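PDB 2B1E: exocyst complex component EXO70 from Saccharomyces cerevisiae, which acts in the exocyst complex, which tethers secretory vesicles to sites of exocytosis, and contributes to assembly of that complex. Local coordinates for residues 82-94 and 129-143. Sequence-based numbering, arbitrary orientation.
Sequences SEAQLRVYFISIL and YFHGNSEGSIIQDIL
With its chain extended from CG to NE and CG set beside its backbone N (chi1 -68°), R87 reaches across F130 to E135, while F90, whose CG lies anti to the backbone N (chi1 -174°), turns one face of its ring to I139 CD1. One polar and one apolar zone result. In the first, R87 NH2 gives a nearly straight hydrogen bond of 2.8 Å to E135 OE1, on that oxygen's syn lone pair; guanidinium and carboxylate are nearly coplanar, and the pair is a salt bridge. One water ties R87 NE to E135 OE1 and rests over a face of the F130 ring; a second accepts from R87 NH2 and donates to E83 OE2 and E135 OE2. The two carboxylates approach to 3.8 Å between E83 OE2 and E135 OE2, a closeness that would be unfavourable if both are charged, and that the guanidinium and the shared water probably offset. Y129 OH donates to the anti lone pair of E83 OE1 at 2.5 Å. Were R87 replaced by an alanine, E135 would probably lose its salt-bridge mate, both waters a partner, and the two close carboxylates their neighbouring positive group. Beyond this cluster, L86 CD1 makes a CH-pi contact over one face of Y129, 4.0 Å from the ring centroid, and I139 CD1 makes another over F90, 3.8 Å from its centroid. I142 CG2 lies at the F90 edge and meets I91 CG1 at 3.6 Å. L94 and L143 close the far end, and L123 and I126 of helix 117-132 also pack against F90. E135 is the N-cap of helix 136-155, whose initial segment crosses 82-94 at -30°. Two consecutive helices joined by a short turn thus pack against helix 66-94, as in the stacked helical bundles of the elongated Exo70 rod.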
loop_
_atom_site.group_PDB
_atom_site.type_symbol
_atom_site.label_atom_id
_atom_site.label_comp_id
_atom_site.label_asym_id
_atom_site.label_seq_id
_atom_site.Cartn_x
_atom_site.Cartn_y
_atom_site.Cartn_z
ATOM N N SER A 82 7.958 -10.532 -56.959
ATOM C CA SER A 82 6.627 -10.854 -56.484
ATOM C C SER A 82 6.575 -11.012 -54.963
ATOM O O SER A 82 5.618 -10.571 -54.317
ATOM C CB SER A 82 6.126 -12.123 -57.177
ATOM O OG SER A 82 6.142 -11.953 -58.584
ATOM N N GLU A 83 7.600 -11.633 -54.386
ATOM C CA GLU A 83 7.631 -11.807 -52.942
ATOM C C GLU A 83 7.853 -10.462 -52.245
ATOM O O GLU A 83 7.335 -10.231 -51.157
ATOM C CB GLU A 83 8.708 -12.839 -52.554
ATOM C CG GLU A 83 8.245 -14.269 -52.862
ATOM C CD GLU A 83 9.305 -15.352 -52.640
ATOM O OE1 GLU A 83 8.935 -16.541 -52.650
ATOM O OE2 GLU A 83 10.492 -15.032 -52.470
ATOM N N ALA A 84 8.603 -9.564 -52.883
ATOM C CA ALA A 84 8.844 -8.252 -52.293
ATOM C C ALA A 84 7.501 -7.513 -52.229
ATOM O O ALA A 84 7.235 -6.764 -51.293
ATOM C CB ALA A 84 9.860 -7.469 -53.135
ATOM N N GLN A 85 6.653 -7.747 -53.221
ATOM C CA GLN A 85 5.334 -7.123 -53.264
ATOM C C GLN A 85 4.448 -7.667 -52.143
ATOM O O GLN A 85 3.625 -6.940 -51.571
ATOM C CB GLN A 85 4.688 -7.376 -54.630
ATOM C CG GLN A 85 3.251 -6.895 -54.755
ATOM C CD GLN A 85 3.076 -5.430 -54.403
ATOM O OE1 GLN A 85 3.819 -4.565 -54.885
ATOM N NE2 GLN A 85 2.085 -5.138 -53.564
ATOM N N LEU A 86 4.623 -8.953 -51.835
ATOM C CA LEU A 86 3.874 -9.592 -50.766
ATOM C C LEU A 86 4.230 -8.952 -49.432
ATOM O O LEU A 86 3.373 -8.788 -48.567
ATOM C CB LEU A 86 4.173 -11.093 -50.731
ATOM C CG LEU A 86 3.455 -11.868 -51.841
ATOM C CD1 LEU A 86 3.985 -13.289 -51.895
ATOM C CD2 LEU A 86 1.955 -11.855 -51.583
ATOM N N ARG A 87 5.498 -8.585 -49.272
ATOM C CA ARG A 87 5.939 -7.947 -48.044
ATOM C C ARG A 87 5.374 -6.539 -47.936
ATOM O O ARG A 87 4.932 -6.133 -46.870
ATOM C CB ARG A 87 7.464 -7.891 -47.979
ATOM C CG ARG A 87 8.114 -9.247 -47.827
ATOM C CD ARG A 87 9.621 -9.134 -47.629
ATOM N NE ARG A 87 10.243 -10.410 -47.949
ATOM C CZ ARG A 87 10.775 -10.705 -49.131
ATOM N NH1 ARG A 87 10.780 -9.806 -50.108
ATOM N NH2 ARG A 87 11.270 -11.917 -49.345
ATOM N N VAL A 88 5.415 -5.790 -49.036
ATOM C CA VAL A 88 4.874 -4.428 -49.054
ATOM C C VAL A 88 3.394 -4.472 -48.658
ATOM O O VAL A 88 2.912 -3.683 -47.836
ATOM C CB VAL A 88 4.978 -3.796 -50.483
ATOM C CG1 VAL A 88 4.215 -2.472 -50.523
ATOM C CG2 VAL A 88 6.433 -3.570 -50.844
ATOM N N TYR A 89 2.680 -5.410 -49.257
ATOM C CA TYR A 89 1.254 -5.590 -49.008
ATOM C C TYR A 89 0.994 -5.963 -47.544
ATOM O O TYR A 89 0.038 -5.485 -46.927
ATOM C CB TYR A 89 0.718 -6.695 -49.922
ATOM C CG TYR A 89 -0.784 -6.718 -50.068
ATOM C CD1 TYR A 89 -1.428 -5.861 -50.956
ATOM C CD2 TYR A 89 -1.559 -7.624 -49.345
ATOM C CE1 TYR A 89 -2.810 -5.908 -51.131
ATOM C CE2 TYR A 89 -2.928 -7.683 -49.508
ATOM C CZ TYR A 89 -3.550 -6.823 -50.407
ATOM O OH TYR A 89 -4.902 -6.907 -50.599
ATOM N N PHE A 90 1.840 -6.841 -47.014
ATOM C CA PHE A 90 1.756 -7.303 -45.629
ATOM C C PHE A 90 1.915 -6.113 -44.672
ATOM O O PHE A 90 1.099 -5.894 -43.769
ATOM C CB PHE A 90 2.875 -8.327 -45.383
ATOM C CG PHE A 90 2.830 -9.005 -44.028
ATOM C CD1 PHE A 90 1.876 -9.984 -43.742
ATOM C CD2 PHE A 90 3.800 -8.717 -43.063
ATOM C CE1 PHE A 90 1.897 -10.674 -42.515
ATOM C CE2 PHE A 90 3.828 -9.398 -41.835
ATOM C CZ PHE A 90 2.874 -10.378 -41.565
ATOM N N ILE A 91 2.979 -5.354 -44.886
ATOM C CA ILE A 91 3.295 -4.187 -44.069
ATOM C C ILE A 91 2.195 -3.126 -44.183
ATOM O O ILE A 91 1.859 -2.440 -43.216
ATOM C CB ILE A 91 4.654 -3.588 -44.515
ATOM C CG1 ILE A 91 5.791 -4.565 -44.167
ATOM C CG2 ILE A 91 4.891 -2.264 -43.835
ATOM C CD1 ILE A 91 7.153 -4.179 -44.758
ATOM N N SER A 92 1.629 -2.995 -45.371
ATOM C CA SER A 92 0.577 -2.019 -45.568
ATOM C C SER A 92 -0.655 -2.348 -44.715
ATOM O O SER A 92 -1.212 -1.472 -44.054
ATOM C CB SER A 92 0.193 -1.962 -47.047
ATOM O OG SER A 92 -0.864 -1.055 -47.232
ATOM N N ILE A 93 -1.084 -3.608 -44.734
ATOM C CA ILE A 93 -2.241 -4.012 -43.945
ATOM C C ILE A 93 -1.972 -3.762 -42.465
ATOM O O ILE A 93 -2.825 -3.232 -41.745
ATOM C CB ILE A 93 -2.565 -5.507 -44.147
ATOM C CG1 ILE A 93 -3.066 -5.742 -45.569
ATOM C CG2 ILE A 93 -3.627 -5.958 -43.158
ATOM C CD1 ILE A 93 -3.411 -7.186 -45.867
ATOM N N LEU A 94 -0.782 -4.143 -42.009
ATOM C CA LEU A 94 -0.420 -3.950 -40.613
ATOM C C LEU A 94 -0.479 -2.474 -40.231
ATOM O O LEU A 94 -0.841 -2.129 -39.102
ATOM C CB LEU A 94 0.986 -4.501 -40.338
ATOM C CG LEU A 94 1.144 -6.027 -40.364
ATOM C CD1 LEU A 94 2.606 -6.411 -40.163
ATOM C CD2 LEU A 94 0.280 -6.644 -39.280
ATOM N N TYR A 129 2.647 -18.285 -46.249
ATOM C CA TYR A 129 3.414 -18.324 -47.487
ATOM C C TYR A 129 4.919 -18.277 -47.169
ATOM O O TYR A 129 5.700 -19.111 -47.637
ATOM C CB TYR A 129 3.072 -17.121 -48.377
ATOM C CG TYR A 129 3.936 -17.071 -49.626
ATOM C CD1 TYR A 129 3.581 -17.776 -50.780
ATOM C CD2 TYR A 129 5.153 -16.376 -49.625
ATOM C CE1 TYR A 129 4.421 -17.793 -51.902
ATOM C CE2 TYR A 129 5.985 -16.390 -50.726
ATOM C CZ TYR A 129 5.618 -17.097 -51.858
ATOM O OH TYR A 129 6.469 -17.103 -52.933
ATOM N N PHE A 130 5.336 -17.296 -46.379
ATOM C CA PHE A 130 6.758 -17.173 -46.080
ATOM C C PHE A 130 7.314 -18.236 -45.141
ATOM O O PHE A 130 8.502 -18.576 -45.219
ATOM C CB PHE A 130 7.075 -15.766 -45.586
ATOM C CG PHE A 130 7.112 -14.745 -46.694
ATOM C CD1 PHE A 130 8.086 -14.823 -47.694
ATOM C CD2 PHE A 130 6.161 -13.733 -46.760
ATOM C CE1 PHE A 130 8.110 -13.904 -48.747
ATOM C CE2 PHE A 130 6.176 -12.814 -47.802
ATOM C CZ PHE A 130 7.152 -12.900 -48.799
ATOM N N HIS A 131 6.480 -18.764 -44.255
ATOM C CA HIS A 131 6.951 -19.830 -43.379
ATOM C C HIS A 131 7.125 -21.043 -44.283
ATOM O O HIS A 131 8.000 -21.872 -44.067
ATOM C CB HIS A 131 5.935 -20.113 -42.268
ATOM C CG HIS A 131 6.084 -19.206 -41.085
ATOM N ND1 HIS A 131 7.000 -19.441 -40.081
ATOM C CD2 HIS A 131 5.494 -18.023 -40.788
ATOM C CE1 HIS A 131 6.969 -18.440 -39.218
ATOM N NE2 HIS A 131 6.064 -17.566 -39.625
ATOM N N GLY A 132 6.300 -21.120 -45.322
ATOM C CA GLY A 132 6.393 -22.228 -46.254
ATOM C C GLY A 132 7.592 -22.147 -47.183
ATOM O O GLY A 132 8.023 -23.164 -47.745
ATOM N N ASN A 133 8.142 -20.947 -47.346
ATOM C CA ASN A 133 9.292 -20.742 -48.225
ATOM C C ASN A 133 10.588 -20.366 -47.520
ATOM O O ASN A 133 11.338 -19.508 -47.996
ATOM C CB ASN A 133 8.973 -19.681 -49.278
ATOM C CG ASN A 133 8.166 -20.238 -50.423
ATOM O OD1 ASN A 133 8.650 -21.082 -51.184
ATOM N ND2 ASN A 133 6.922 -19.777 -50.553
ATOM N N SER A 134 10.846 -21.000 -46.384
ATOM C CA SER A 134 12.076 -20.753 -45.635
ATOM C C SER A 134 12.333 -19.296 -45.291
ATOM O O SER A 134 13.481 -18.861 -45.255
ATOM C CB SER A 134 13.274 -21.296 -46.416
ATOM O OG SER A 134 13.116 -22.685 -46.656
ATOM N N GLU A 135 11.275 -18.535 -45.050
ATOM C CA GLU A 135 11.446 -17.144 -44.678
ATOM C C GLU A 135 10.624 -16.848 -43.442
ATOM O O GLU A 135 10.207 -15.715 -43.208
ATOM C CB GLU A 135 11.061 -16.216 -45.834
ATOM C CG GLU A 135 12.152 -16.108 -46.883
ATOM C CD GLU A 135 11.913 -14.984 -47.864
ATOM O OE1 GLU A 135 11.536 -13.873 -47.425
ATOM O OE2 GLU A 135 12.112 -15.205 -49.077
ATOM N N GLY A 136 10.401 -17.885 -42.645
ATOM C CA GLY A 136 9.633 -17.724 -41.427
ATOM C C GLY A 136 10.150 -16.634 -40.495
ATOM O O GLY A 136 9.380 -15.772 -40.068
ATOM N N SER A 137 11.444 -16.660 -40.175
ATOM C CA SER A 137 12.007 -15.662 -39.263
ATOM C C SER A 137 11.930 -14.260 -39.847
ATOM O O SER A 137 11.663 -13.295 -39.134
ATOM C CB SER A 137 13.465 -15.998 -38.907
ATOM O OG SER A 137 14.330 -15.828 -40.022
ATOM N N ILE A 138 12.143 -14.158 -41.151
ATOM C CA ILE A 138 12.110 -12.879 -41.851
ATOM C C ILE A 138 10.742 -12.186 -41.768
ATOM O O ILE A 138 10.648 -11.013 -41.401
ATOM C CB ILE A 138 12.499 -13.078 -43.342
ATOM C CG1 ILE A 138 13.856 -13.783 -43.429
ATOM C CG2 ILE A 138 12.564 -11.740 -44.057
ATOM C CD1 ILE A 138 14.199 -14.315 -44.805
ATOM N N ILE A 139 9.675 -12.904 -42.100
ATOM C CA ILE A 139 8.352 -12.286 -42.045
ATOM C C ILE A 139 7.935 -12.078 -40.587
ATOM O O ILE A 139 7.174 -11.160 -40.269
ATOM C CB ILE A 139 7.298 -13.136 -42.827
ATOM C CG1 ILE A 139 6.011 -12.330 -42.999
ATOM C CG2 ILE A 139 7.015 -14.436 -42.113
ATOM C CD1 ILE A 139 6.183 -11.100 -43.853
ATOM N N GLN A 140 8.455 -12.908 -39.689
ATOM C CA GLN A 140 8.131 -12.760 -38.274
ATOM C C GLN A 140 8.747 -11.460 -37.736
ATOM O O GLN A 140 8.092 -10.724 -36.995
ATOM C CB GLN A 140 8.647 -13.963 -37.479
ATOM C CG GLN A 140 8.241 -13.952 -36.016
ATOM C CD GLN A 140 8.711 -15.192 -35.285
ATOM O OE1 GLN A 140 8.466 -16.313 -35.730
ATOM N NE2 GLN A 140 9.387 -14.997 -34.154
ATOM N N ASP A 141 9.997 -11.177 -38.117
ATOM C CA ASP A 141 10.668 -9.944 -37.686
ATOM C C ASP A 141 9.924 -8.706 -38.201
ATOM O O ASP A 141 9.853 -7.686 -37.514
ATOM C CB ASP A 141 12.123 -9.903 -38.167
ATOM C CG ASP A 141 13.002 -10.951 -37.485
ATOM O OD1 ASP A 141 12.754 -11.287 -36.305
ATOM O OD2 ASP A 141 13.958 -11.426 -38.134
ATOM N N ILE A 142 9.368 -8.798 -39.406
ATOM C CA ILE A 142 8.594 -7.698 -39.980
ATOM C C ILE A 142 7.314 -7.509 -39.168
ATOM O O ILE A 142 6.955 -6.382 -38.807
ATOM C CB ILE A 142 8.241 -7.972 -41.472
ATOM C CG1 ILE A 142 9.486 -7.784 -42.334
ATOM C CG2 ILE A 142 7.145 -7.004 -41.957
ATOM C CD1 ILE A 142 9.379 -8.367 -43.726
ATOM N N LEU A 143 6.626 -8.613 -38.871
ATOM C CA LEU A 143 5.408 -8.542 -38.072
ATOM C C LEU A 143 5.728 -7.873 -36.737
ATOM O O LEU A 143 5.123 -6.866 -36.369
ATOM C CB LEU A 143 4.843 -9.939 -37.804
ATOM C CG LEU A 143 3.650 -10.029 -36.834
ATOM C CD1 LEU A 143 2.478 -9.211 -37.363
ATOM C CD2 LEU A 143 3.224 -11.496 -36.656
HETATM O O HOH W 1 12.332 -13.150 -51.566
HETATM O O HOH W 2 9.590 -12.339 -45.979
#